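PDB 5ZNM: colicin-D from Escherichia coli, which kills Escherichia coli and close relatives as a plasmid-encoded toxin, its C-terminal tRNase domain blocking protein synthesis inside the target cell. Local coordinates for residues 298-304 with 365-370. Residues are numbered along the deposited sequence.
Sequences KYKHAGD and FLSGWK. With SO4 (sulfate ion), chain E; SO4 (sulfate ion), chain C.
In the C-terminal tRNase domain, residues 299-304, in 3-10 conformation, run along an edge strand, 365-370, of an antiparallel four-stranded sheet. The strand bonds through its backbone to strand 355-359, and over residues 366-370 side chains of 298-304 lie along its other edge. Both segments advance in the same sense: CA of Lys-298 lies 6.2 Å from CA of Ser-367, and CA of Asp-304 5.5 Å from CA of Lys-370. The 3-10 turns (His-301 N to Lys-298 O, 3.0 Å; Asp-304 N to His-301 O, 3.0 Å) direct the CA-to-CB bonds of Lys-298, His-301 and Asp-304 toward the strand, whereas Ala-302 faces away, onto Phe-320 of helix 314-329.

Lys-298, first beyond helix 292-297, has chi1 and chi2 m and then an extended chain. Its CG lies 3.3 Å from Leu-366 O, its CD 3.6 Å from Ser-367 OG, and NZ donates a hydrogen bond at 2.8 Å to O3 of the chain E sulfate, probably from the crystallisation liquor. His-301, chi1 m, lays one ring face over the carbonyl of Gly-368, with CG 3.1 Å from that O. Its ring is oblique to the six-membered ring of Trp-369 (planes at 42°, centroids 5.8 Å apart).

Asp-304, the most covered residue, meets Lys-370 at the end of the strand. Lys-370 NZ donates to Asp-304 O at 3.2 Å and also to Asn-355 OD1, while a water bridges NZ and that carbonyl. With chi1 m, Asp-304 OD2 accepts Lys-370 N much as a neighbouring strand's carbonyl would, at 2.9 Å with an N-H...O angle of 161°.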
loop_
_atom_site.group_PDB
_atom_site.type_symbol
_atom_site.label_atom_id
_atom_site.label_comp_id
_atom_site.label_asym_id
_atom_site.label_seq_id
_atom_site.Cartn_x
_atom_site.Cartn_y
_atom_site.Cartn_z
ATOM N N LYS A 298 -20.592 32.833 -9.124
ATOM C CA LYS A 298 -20.969 33.494 -10.367
ATOM C C LYS A 298 -22.474 33.464 -10.628
ATOM O O LYS A 298 -22.917 33.829 -11.727
ATOM C CB LYS A 298 -20.210 32.865 -11.536
ATOM C CG LYS A 298 -18.674 32.894 -11.373
ATOM C CD LYS A 298 -18.159 34.335 -11.213
ATOM C CE LYS A 298 -16.635 34.417 -11.124
ATOM N NZ LYS A 298 -16.160 35.856 -11.005
ATOM N N TYR A 299 -23.267 33.043 -9.644
ATOM C CA TYR A 299 -24.710 32.951 -9.830
ATOM C C TYR A 299 -25.337 34.313 -10.103
ATOM O O TYR A 299 -26.446 34.377 -10.648
ATOM C CB TYR A 299 -25.352 32.301 -8.603
ATOM C CG TYR A 299 -26.818 32.011 -8.801
ATOM C CD1 TYR A 299 -27.221 30.904 -9.527
ATOM C CD2 TYR A 299 -27.796 32.855 -8.284
ATOM C CE1 TYR A 299 -28.556 30.634 -9.733
ATOM C CE2 TYR A 299 -29.148 32.599 -8.489
ATOM C CZ TYR A 299 -29.514 31.480 -9.216
ATOM O OH TYR A 299 -30.836 31.188 -9.428
ATOM N N LYS A 300 -24.638 35.398 -9.755
ATOM C CA LYS A 300 -25.082 36.741 -10.093
ATOM C C LYS A 300 -25.355 36.908 -11.585
ATOM O O LYS A 300 -26.137 37.784 -11.969
ATOM C CB LYS A 300 -24.015 37.751 -9.643
ATOM C CG LYS A 300 -22.660 37.521 -10.298
ATOM C CD LYS A 300 -21.595 38.545 -9.842
ATOM C CE LYS A 300 -20.193 38.151 -10.348
ATOM N NZ LYS A 300 -19.127 39.066 -9.831
ATOM N N HIS A 301 -24.726 36.102 -12.433
ATOM C CA HIS A 301 -24.939 36.162 -13.872
ATOM C C HIS A 301 -26.043 35.235 -14.373
ATOM O O HIS A 301 -26.284 35.203 -15.586
ATOM C CB HIS A 301 -23.642 35.817 -14.616
ATOM C CG HIS A 301 -22.502 36.737 -14.303
ATOM N ND1 HIS A 301 -22.532 38.082 -14.610
ATOM C CD2 HIS A 301 -21.304 36.510 -13.713
ATOM C CE1 HIS A 301 -21.397 38.643 -14.228
ATOM N NE2 HIS A 301 -20.640 37.714 -13.675
ATOM N N ALA A 302 -26.723 34.494 -13.496
ATOM C CA ALA A 302 -27.645 33.460 -13.990
ATOM C C ALA A 302 -28.828 34.060 -14.747
ATOM O O ALA A 302 -29.404 33.397 -15.621
ATOM C CB ALA A 302 -28.148 32.587 -12.834
ATOM N N GLY A 303 -29.201 35.306 -14.436
ATOM C CA GLY A 303 -30.261 35.956 -15.196
ATOM C C GLY A 303 -29.940 36.115 -16.673
ATOM O O GLY A 303 -30.837 36.047 -17.511
ATOM N N ASP A 304 -28.664 36.334 -17.012
ATOM C CA ASP A 304 -28.258 36.378 -18.414
ATOM C C ASP A 304 -28.426 35.037 -19.107
ATOM O O ASP A 304 -28.423 34.985 -20.342
ATOM C CB ASP A 304 -26.799 36.833 -18.541
ATOM C CG ASP A 304 -26.640 38.313 -18.312
ATOM O OD1 ASP A 304 -27.682 38.986 -18.238
ATOM O OD2 ASP A 304 -25.493 38.803 -18.236
ATOM N N PHE A 365 -14.732 25.989 -15.691
ATOM C CA PHE A 365 -15.620 27.118 -15.907
ATOM C C PHE A 365 -15.199 28.288 -15.018
ATOM O O PHE A 365 -15.017 28.132 -13.808
ATOM C CB PHE A 365 -17.067 26.711 -15.618
ATOM C CG PHE A 365 -17.996 27.876 -15.415
ATOM C CD1 PHE A 365 -18.462 28.610 -16.500
ATOM C CD2 PHE A 365 -18.418 28.230 -14.145
ATOM C CE1 PHE A 365 -19.315 29.679 -16.323
ATOM C CE2 PHE A 365 -19.292 29.303 -13.960
ATOM C CZ PHE A 365 -19.736 30.025 -15.054
ATOM N N LEU A 366 -15.048 29.468 -15.618
ATOM C CA LEU A 366 -14.732 30.667 -14.847
ATOM C C LEU A 366 -15.957 31.545 -14.616
ATOM O O LEU A 366 -16.313 31.830 -13.469
ATOM C CB LEU A 366 -13.630 31.467 -15.548
ATOM C CG LEU A 366 -13.327 32.798 -14.845
ATOM C CD1 LEU A 366 -12.758 32.575 -13.445
ATOM C CD2 LEU A 366 -12.413 33.654 -15.698
ATOM N N SER A 367 -16.606 31.987 -15.689
ATOM C CA SER A 367 -17.727 32.910 -15.578
ATOM C C SER A 367 -18.426 32.967 -16.932
ATOM O O SER A 367 -17.976 32.363 -17.910
ATOM C CB SER A 367 -17.261 34.312 -15.152
ATOM O OG SER A 367 -18.374 35.084 -14.759
ATOM N N GLY A 368 -19.527 33.709 -16.974
ATOM C CA GLY A 368 -20.210 33.986 -18.224
ATOM C C GLY A 368 -21.241 35.073 -18.027
ATOM O O GLY A 368 -21.656 35.360 -16.897
ATOM N N TRP A 369 -21.676 35.653 -19.145
ATOM C CA TRP A 369 -22.605 36.779 -19.111
ATOM C C TRP A 369 -23.038 37.106 -20.533
ATOM O O TRP A 369 -22.551 36.518 -21.506
ATOM C CB TRP A 369 -21.994 38.014 -18.429
ATOM C CG TRP A 369 -20.732 38.587 -19.061
ATOM C CD1 TRP A 369 -20.659 39.460 -20.119
ATOM C CD2 TRP A 369 -19.379 38.372 -18.628
ATOM N NE1 TRP A 369 -19.340 39.785 -20.374
ATOM C CE2 TRP A 369 -18.538 39.125 -19.477
ATOM C CE3 TRP A 369 -18.796 37.601 -17.614
ATOM C CZ2 TRP A 369 -17.144 39.135 -19.340
ATOM C CZ3 TRP A 369 -17.399 37.614 -17.476
ATOM C CH2 TRP A 369 -16.598 38.371 -18.340
ATOM N N LYS A 370 -23.992 38.038 -20.638
ATOM C CA LYS A 370 -24.518 38.462 -21.934
ATOM C C LYS A 370 -23.759 39.682 -22.445
ATOM O O LYS A 370 -23.638 40.687 -21.740
ATOM C CB LYS A 370 -26.015 38.785 -21.848
ATOM C CG LYS A 370 -26.666 39.013 -23.226
ATOM C CD LYS A 370 -28.195 39.157 -23.151
ATOM C CE LYS A 370 -28.862 37.946 -22.470
ATOM N NZ LYS A 370 -28.583 36.607 -23.137
HETATM S S SO4 E . -12.740 34.417 -9.536
HETATM O O1 SO4 E . -13.266 33.129 -9.970
HETATM O O2 SO4 E . -11.342 34.487 -9.962
HETATM O O3 SO4 E . -13.520 35.507 -10.130
HETATM O O4 SO4 E . -12.803 34.535 -8.080
HETATM S S SO4 C . -17.807 41.654 -7.581
HETATM O O1 SO4 C . -17.124 40.919 -8.645
HETATM O O2 SO4 C . -18.264 42.920 -8.125
HETATM O O3 SO4 C . -18.927 40.868 -7.078
HETATM O O4 SO4 C . -16.909 41.923 -6.465
HETATM O O HOH W 1 -30.455 34.741 -22.562
HETATM O O HOH W 2 -24.307 41.275 -19.055
#